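L-lysine 6-monooxygenase (Pseudomonas syringae pv. tomato, PDB 5CQF) probably hydroxylates the side-chain amine of L-lysine with the help of FAD and NADPH, a step of siderophore biosynthesis. Local coordinates at residues Trp207-Leu210 with Ser215-Glu218; Ser219-Val224 with Phe294-Glu299. All blocks are in the same frame, centred on the assembly; numbering follows the deposited sequence.

Contact 1: Trp207-Leu210 with Ser215-Glu218; sequences WLVL and SASE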
# COMPACT_ATOMS: atom_id res chain seq x y z
N TRP A 207 -22.88 24.50 4.28
CA TRP A 207 -22.99 23.63 5.43
C TRP A 207 -21.92 23.95 6.44
O TRP A 207 -20.83 24.37 6.07
CB TRP A 207 -22.82 22.21 5.01
CG TRP A 207 -24.01 21.66 4.34
CD1 TRP A 207 -24.34 21.82 3.05
CD2 TRP A 207 -25.01 20.82 4.93
NE1 TRP A 207 -25.50 21.16 2.78
CE2 TRP A 207 -25.94 20.53 3.91
CE3 TRP A 207 -25.21 20.28 6.20
CZ2 TRP A 207 -27.07 19.70 4.11
CZ3 TRP A 207 -26.33 19.45 6.41
CH2 TRP A 207 -27.24 19.18 5.37
N LEU A 208 -22.24 23.79 7.71
CA LEU A 208 -21.25 23.81 8.77
C LEU A 208 -21.27 22.47 9.42
O LEU A 208 -22.33 21.97 9.72
CB LEU A 208 -21.60 24.88 9.80
CG LEU A 208 -20.50 25.08 10.84
CD1 LEU A 208 -20.48 26.51 11.30
CD2 LEU A 208 -20.63 24.17 12.05
N VAL A 209 -20.11 21.86 9.58
CA VAL A 209 -20.00 20.57 10.25
C VAL A 209 -19.05 20.72 11.44
O VAL A 209 -17.87 21.03 11.28
CB VAL A 209 -19.47 19.49 9.29
CG1 VAL A 209 -19.36 18.15 9.97
CG2 VAL A 209 -20.39 19.34 8.09
N LEU A 210 -19.58 20.51 12.64
CA LEU A 210 -18.83 20.67 13.87
C LEU A 210 -18.27 19.32 14.30
O LEU A 210 -19.00 18.34 14.38
CB LEU A 210 -19.77 21.19 14.95
CG LEU A 210 -19.26 21.44 16.37
CD1 LEU A 210 -18.29 22.60 16.41
CD2 LEU A 210 -20.43 21.71 17.30
N SER A 215 -17.25 10.51 12.44
CA SER A 215 -18.61 10.84 12.02
C SER A 215 -18.61 12.19 11.31
O SER A 215 -19.31 12.35 10.32
CB SER A 215 -19.57 10.87 13.22
OG SER A 215 -19.57 9.61 13.87
N ALA A 216 -17.80 13.13 11.81
CA ALA A 216 -17.62 14.41 11.17
C ALA A 216 -16.99 14.24 9.79
O ALA A 216 -17.38 14.88 8.83
CB ALA A 216 -16.79 15.35 12.02
N SER A 217 -15.98 13.41 9.70
CA SER A 217 -15.28 13.22 8.43
C SER A 217 -16.24 12.66 7.37
O SER A 217 -16.37 13.19 6.27
CB SER A 217 -14.10 12.28 8.66
OG SER A 217 -13.31 12.22 7.51
N GLU A 218 -16.94 11.60 7.74
CA GLU A 218 -17.83 10.95 6.81
C GLU A 218 -18.99 11.85 6.35
O GLU A 218 -19.44 11.76 5.21
CB GLU A 218 -18.37 9.67 7.43
CG GLU A 218 -17.29 8.64 7.68
CD GLU A 218 -17.85 7.36 8.28
OE1 GLU A 218 -19.05 7.36 8.67
OE2 GLU A 218 -17.09 6.35 8.36

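Contact 2: Ser219-Val224 with Phe294-Glu299; sequences SVLELV and FSLIYE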
# COMPACT_ATOMS: atom_id res chain seq x y z
N SER A 219 -19.44 12.72 7.23
CA SER A 219 -20.48 13.66 6.89
C SER A 219 -19.97 14.64 5.88
O SER A 219 -20.62 14.95 4.90
CB SER A 219 -20.96 14.41 8.13
OG SER A 219 -21.58 13.52 9.04
N VAL A 220 -18.77 15.13 6.14
CA VAL A 220 -18.17 16.06 5.23
C VAL A 220 -18.03 15.42 3.87
O VAL A 220 -18.43 16.00 2.87
CB VAL A 220 -16.81 16.56 5.74
CG1 VAL A 220 -16.09 17.39 4.68
CG2 VAL A 220 -17.01 17.41 6.98
N LEU A 221 -17.47 14.23 3.85
CA LEU A 221 -17.26 13.53 2.59
C LEU A 221 -18.55 13.34 1.83
O LEU A 221 -18.60 13.53 0.61
CB LEU A 221 -16.59 12.18 2.82
CG LEU A 221 -16.23 11.32 1.59
CD1 LEU A 221 -15.25 12.03 0.68
CD2 LEU A 221 -15.60 10.03 2.08
N GLU A 222 -19.60 12.97 2.54
CA GLU A 222 -20.84 12.65 1.89
C GLU A 222 -21.44 13.94 1.31
O GLU A 222 -21.98 13.94 0.18
CB GLU A 222 -21.79 11.95 2.84
CG GLU A 222 -23.22 11.75 2.30
CD GLU A 222 -23.35 10.70 1.20
OE1 GLU A 222 -22.52 9.76 1.15
OE2 GLU A 222 -24.32 10.79 0.40
N LEU A 223 -21.32 15.04 2.05
CA LEU A 223 -21.85 16.30 1.55
C LEU A 223 -21.12 16.76 0.29
O LEU A 223 -21.77 17.06 -0.71
CB LEU A 223 -21.80 17.37 2.60
CG LEU A 223 -22.68 17.15 3.82
CD1 LEU A 223 -22.37 18.26 4.81
CD2 LEU A 223 -24.17 17.13 3.46
N VAL A 224 -19.78 16.86 0.33
CA VAL A 224 -19.06 17.30 -0.86
C VAL A 224 -19.16 16.26 -1.98
O VAL A 224 -18.93 16.58 -3.12
CB VAL A 224 -17.57 17.63 -0.61
CG1 VAL A 224 -17.41 18.77 0.38
CG2 VAL A 224 -16.80 16.40 -0.15
N PHE A 294 -9.45 13.79 1.70
CA PHE A 294 -8.33 14.62 1.19
C PHE A 294 -8.16 14.52 -0.35
O PHE A 294 -7.96 15.53 -1.05
CB PHE A 294 -7.04 14.22 1.94
CG PHE A 294 -5.85 15.03 1.57
CD1 PHE A 294 -5.58 16.25 2.22
CD2 PHE A 294 -4.99 14.61 0.56
CE1 PHE A 294 -4.47 17.01 1.85
CE2 PHE A 294 -3.89 15.38 0.18
CZ PHE A 294 -3.62 16.58 0.83
N SER A 295 -8.26 13.32 -0.90
CA SER A 295 -8.15 13.14 -2.36
C SER A 295 -9.23 13.89 -3.16
O SER A 295 -8.94 14.51 -4.16
CB SER A 295 -8.18 11.66 -2.72
OG SER A 295 -8.15 11.45 -4.12
N LEU A 296 -10.47 13.82 -2.68
CA LEU A 296 -11.57 14.46 -3.36
C LEU A 296 -11.47 15.97 -3.33
O LEU A 296 -11.73 16.63 -4.33
CB LEU A 296 -12.89 14.02 -2.71
CG LEU A 296 -14.21 14.60 -3.27
CD1 LEU A 296 -14.21 14.54 -4.79
CD2 LEU A 296 -15.41 13.85 -2.71
N ILE A 297 -11.12 16.52 -2.18
CA ILE A 297 -10.91 17.94 -2.05
C ILE A 297 -9.80 18.33 -3.01
O ILE A 297 -9.95 19.27 -3.76
CB ILE A 297 -10.50 18.34 -0.61
CG1 ILE A 297 -11.60 18.00 0.40
CG2 ILE A 297 -10.15 19.82 -0.50
CD1 ILE A 297 -12.94 18.65 0.14
N TYR A 298 -8.70 17.60 -3.00
CA TYR A 298 -7.57 17.92 -3.89
C TYR A 298 -7.98 17.93 -5.37
O TYR A 298 -7.63 18.85 -6.08
CB TYR A 298 -6.43 16.91 -3.70
CG TYR A 298 -5.22 17.23 -4.53
CD1 TYR A 298 -5.12 16.82 -5.86
CD2 TYR A 298 -4.16 17.93 -3.99
CE1 TYR A 298 -4.00 17.12 -6.62
CE2 TYR A 298 -3.03 18.25 -4.75
CZ TYR A 298 -2.95 17.83 -6.07
OH TYR A 298 -1.82 18.18 -6.81
N GLU A 299 -8.66 16.89 -5.82
CA GLU A 299 -9.14 16.82 -7.21
C GLU A 299 -10.04 18.01 -7.54
O GLU A 299 -9.82 18.69 -8.53
CB GLU A 299 -9.88 15.51 -7.49
CG GLU A 299 -8.98 14.29 -7.52
CD GLU A 299 -7.83 14.39 -8.52
OE1 GLU A 299 -8.09 14.54 -9.73
OE2 GLU A 299 -6.67 14.27 -8.09

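Contact 1: Trp207-Leu210 with Ser215-Glu218
Val209 meets Ala216 through apolar contact, one methyl group against another. The CG1 branch of Val209 stands 4.3 Å from Ala216 CB, and their CA atoms, 6.7 Å apart, are the closest CA pair between the segments. With CG1 anti to the backbone N (chi1 180°), this branch lies beside the carbonyl carbon and reaches the helix, while CG2 sits beside the backbone N. Both CB atoms point into the space between strand and helix, and only 83 Å² is buried in all.

Methyl groups also lie near backbone carbonyls, loosely and without hydrogen bonding. Val209 CG1 is 4.0 Å from Ala216 O, so a single branch lies near both the side chain and the carbonyl of the alanine. At the end of the strand the Leu210 carbonyl O comes within 4.4 Å of Ala216 CB, whereas the Leu210 side chain leaves from the other face of the strand and packs on Leu348 and Thr350.

The pair belongs to the first half of a beta-alpha-beta unit, strand 206-210, helix 214-226 and strand 231-235. Gly211, Gly213 and Ala216 fit a GxGxxA pattern of Rossmann type, consistent with a dinucleotide-binding turn. The single methyl of the alanine is consistent with the close approach of helix and strand.

Polar bonds run outward from the two segments. Glu218 OE1 forms a salt bridge with Arg111 and accepts a hydrogen bond from Gly66 N, while Gln214 NE2 bonds to OE2. On the strand, Trp207 and Val209 share backbone hydrogen bonds with strand 231-235, and Leu208 with strand 345-348.

Contact 2: Ser219-Val224 with Phe294-Glu299
Helix 214-226 of the Rossmann-like beta-alpha-beta unit packs here against helix 287-302, a helix from much later in the chain. The two short segments run in roughly the same direction, inclined by 35°, and their axes come no closer than 10.7 Å. The contact is made by the ends of aliphatic side chains, with no hydrogen bond between the segments.

Leu296 has the largest share and takes part in two of the three side-chain contacts. Its CD2 methyl is 3.9 Å from Leu221 CD1 and equally 3.9 Å from Val224 CG2, so one branch touches two residues that lie nearly one turn apart on the facing helix. Leu296 CG is anti to the backbone N (chi1 179°), which extends the side chain toward helix 214-226. The side chain of Leu221 crosses that of Leu296 at a slant and brings its CD1 end inward, although its CB leaves the helix more along the interface than across it. Val224 and Leu296 run past each other in opposite directions.

Val224 CG2 serves a second neighbour as well, standing 4.5 Å from Ile297 CD1. With chi1 at -62°, CG1 is anti to the carbonyl carbon, and CG2 falls between the backbone N and the carbonyl carbon, facing both residues of the opposing helix. The two segments together bury a modest 166 Å².

Behind the interface, Val220 and Ile297 both touch Leu308 of strand 308-311, and Val220 also packs on Leu293 of helix 287-302. Leu223 turns to Trp207 and Val209 of strand 206-210 and to helix 192-198. The far side of helix 287-302 meets a second subunit, where Glu299 forms a salt bridge with Arg107 of that subunit and Tyr298 packs on its Phe102.

Overall arrangement
Following the chain from its N terminus, strand 206-210 comes first and turns at once into helix 214-226, where contact 1 closes a very short loop. Contact 2 opens farther along the same helix and closes about 70 residues later on helix 287-302, so the two stand in series, neither nested nor crossed. Both contacts share helix 214-226, the first using its opening turn and the second its later turns. Their centres lie about 11 Å apart, and they touch directly, Val209 CG1 being 3.9 Å from Val220 CG2. Helix 214-226 is thus sandwiched between a parallel five-stranded sheet and helix 287-302.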